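Local coordinates for protein sensor histidine kinase PdtaS (Mycobacterium tuberculosis, PDB 2YKF) that probably senses c-di-GMP, which rises on nutrient deprivation, and responds by autophosphorylating on histidine to activate the PdtaR/PdtaS signalling cascade, at residues P177-G182 and I278-D282. Numbering follows the deposited sequence.
Sequences PRAGDG and ILIRD
Ile280 N donates to Gly182 O over 2.9 Å (N-H...O angle 162°), where the loop leading into strand 183-186 meets strand 272-282, the middle strand of the antiparallel sheet of the PAS-like region. The same carbonyl oxygen also receives a CA-H...O contact from Leu279, and Ile278 continues the pairing by backbone bonds to Ile184. One step the other way direct pairing stops: Asp181 O and Ile280 O are two acceptors 3.1 Å apart, and Gly182 N makes too poor an angle with Ile280 O and bonds instead to Ala179 O, closing the short 3-10 turn 179-181. Gly182 has backbone angles that call for glycine, and it passes close to Ile280 O. A water restores the link beyond, donating to Asp181 O and accepting from Asp282 N at 2.9 Å.

Pro177 meets the strand with CB and CG, CB lying 3.7 Å from Leu279 CB and CG against Leu279 O, while Leu279 CD2 reaches Ala179 CA; Leu33 of helix 18-38, in the predicted GAF region, touches both Ala179 and Leu279, joining that helix to this apolar patch.

Asp181 is the polar centre. Its CG lies beside the backbone N (chi1 -62°), which carries OD2 back to Arg178 N, 2.8 Å away and met from above the carboxylate plane, so the side chain braces its own turn. OD2 also forms a salt bridge with Arg178 of the second subunit, and OD1 accepts from Asn62 of that subunit. The bridge to Arg281 is weaker: carboxylate and guanidinium planes are only 12° apart, yet the oxygen sits well outside the guanidinium plane and no N-H points at it. Arg281 instead runs its extended chain past the carboxylate, with CD 3.5 Å and NE 3.9 Å from Asp181 OD2.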
loop_
_atom_site.group_PDB
_atom_site.type_symbol
_atom_site.label_atom_id
_atom_site.label_comp_id
_atom_site.label_asym_id
_atom_site.label_seq_id
_atom_site.Cartn_x
_atom_site.Cartn_y
_atom_site.Cartn_z
ATOM N N PRO A 177 -2.185 -0.185 8.297
ATOM C CA PRO A 177 -0.886 -0.067 7.584
ATOM C C PRO A 177 -0.716 -1.197 6.573
ATOM O O PRO A 177 -1.222 -2.279 6.826
ATOM C CB PRO A 177 0.153 -0.270 8.686
ATOM C CG PRO A 177 -0.541 -0.225 9.939
ATOM C CD PRO A 177 -2.029 -0.434 9.734
ATOM N N ARG A 178 -0.076 -0.939 5.438
ATOM C CA ARG A 178 0.400 -1.973 4.565
ATOM C C ARG A 178 1.781 -2.347 5.078
ATOM O O ARG A 178 2.428 -1.584 5.775
ATOM C CB ARG A 178 0.475 -1.474 3.090
ATOM C CG ARG A 178 -0.822 -0.723 2.589
ATOM C CD ARG A 178 -2.086 -1.636 2.567
ATOM N NE ARG A 178 -3.220 -0.901 1.957
ATOM C CZ ARG A 178 -3.549 -0.968 0.662
ATOM N NH1 ARG A 178 -2.857 -1.749 -0.184
ATOM N NH2 ARG A 178 -4.588 -0.264 0.190
ATOM N N ALA A 179 2.214 -3.570 4.796
ATOM C CA ALA A 179 3.583 -3.983 5.145
ATOM C C ALA A 179 4.663 -2.909 4.795
ATOM O O ALA A 179 5.504 -2.555 5.634
ATOM C CB ALA A 179 3.892 -5.363 4.451
ATOM N N GLY A 180 4.618 -2.353 3.584
ATOM C CA GLY A 180 5.618 -1.352 3.225
ATOM C C GLY A 180 5.635 -0.105 4.075
ATOM O O GLY A 180 6.686 0.586 4.163
ATOM N N ASP A 181 4.480 0.239 4.667
ATOM C CA ASP A 181 4.416 1.396 5.574
ATOM C C ASP A 181 5.377 1.325 6.757
ATOM O O ASP A 181 5.811 2.363 7.278
ATOM C CB ASP A 181 2.965 1.632 6.078
ATOM C CG ASP A 181 1.987 1.950 4.923
ATOM O OD1 ASP A 181 2.402 2.511 3.860
ATOM O OD2 ASP A 181 0.784 1.649 5.060
ATOM N N GLY A 182 5.624 0.119 7.283
ATOM C CA GLY A 182 6.507 0.003 8.452
ATOM C C GLY A 182 6.283 -1.415 9.030
ATOM O O GLY A 182 5.143 -1.825 9.251
ATOM N N ILE A 278 4.267 -6.470 13.813
ATOM C CA ILE A 278 3.584 -5.247 14.011
ATOM C C ILE A 278 3.771 -4.421 12.756
ATOM O O ILE A 278 4.910 -4.159 12.311
ATOM C CB ILE A 278 4.109 -4.491 15.273
ATOM C CG1 ILE A 278 3.864 -5.380 16.531
ATOM C CG2 ILE A 278 3.448 -3.086 15.450
ATOM C CD1 ILE A 278 4.276 -4.747 17.785
ATOM N N LEU A 279 2.660 -3.947 12.220
ATOM C CA LEU A 279 2.753 -3.006 11.073
ATOM C C LEU A 279 2.459 -1.618 11.588
ATOM O O LEU A 279 1.646 -1.439 12.492
ATOM C CB LEU A 279 1.754 -3.374 10.003
ATOM C CG LEU A 279 1.712 -4.879 9.687
ATOM C CD1 LEU A 279 0.563 -5.038 8.701
ATOM C CD2 LEU A 279 3.004 -5.288 9.072
ATOM N N ILE A 280 3.198 -0.647 11.090
ATOM C CA ILE A 280 3.025 0.738 11.557
ATOM C C ILE A 280 2.989 1.690 10.394
ATOM O O ILE A 280 3.687 1.505 9.425
ATOM C CB ILE A 280 4.099 1.130 12.604
ATOM C CG1 ILE A 280 3.911 2.583 13.107
ATOM C CG2 ILE A 280 5.508 0.922 12.083
ATOM C CD1 ILE A 280 4.955 2.934 14.221
ATOM N N ARG A 281 2.105 2.695 10.463
ATOM C CA ARG A 281 2.080 3.670 9.386
ATOM C C ARG A 281 2.060 5.048 10.049
ATOM O O ARG A 281 1.182 5.302 10.855
ATOM C CB ARG A 281 0.803 3.538 8.559
ATOM C CG ARG A 281 0.837 4.562 7.394
ATOM C CD ARG A 281 -0.419 4.615 6.503
ATOM N NE ARG A 281 -0.019 5.440 5.350
ATOM C CZ ARG A 281 -0.852 6.025 4.470
ATOM N NH1 ARG A 281 -2.182 5.818 4.541
ATOM N NH2 ARG A 281 -0.323 6.740 3.452
ATOM N N ASP A 282 3.023 5.899 9.735
ATOM C CA ASP A 282 2.964 7.314 10.159
ATOM C C ASP A 282 1.831 8.042 9.442
ATOM O O ASP A 282 1.844 8.281 8.211
ATOM C CB ASP A 282 4.330 7.962 9.928
ATOM C CG ASP A 282 4.364 9.441 10.371
ATOM O OD1 ASP A 282 3.279 9.973 10.687
ATOM O OD2 ASP A 282 5.478 10.036 10.408
HETATM O O HOH W 1 4.970 4.988 7.840
#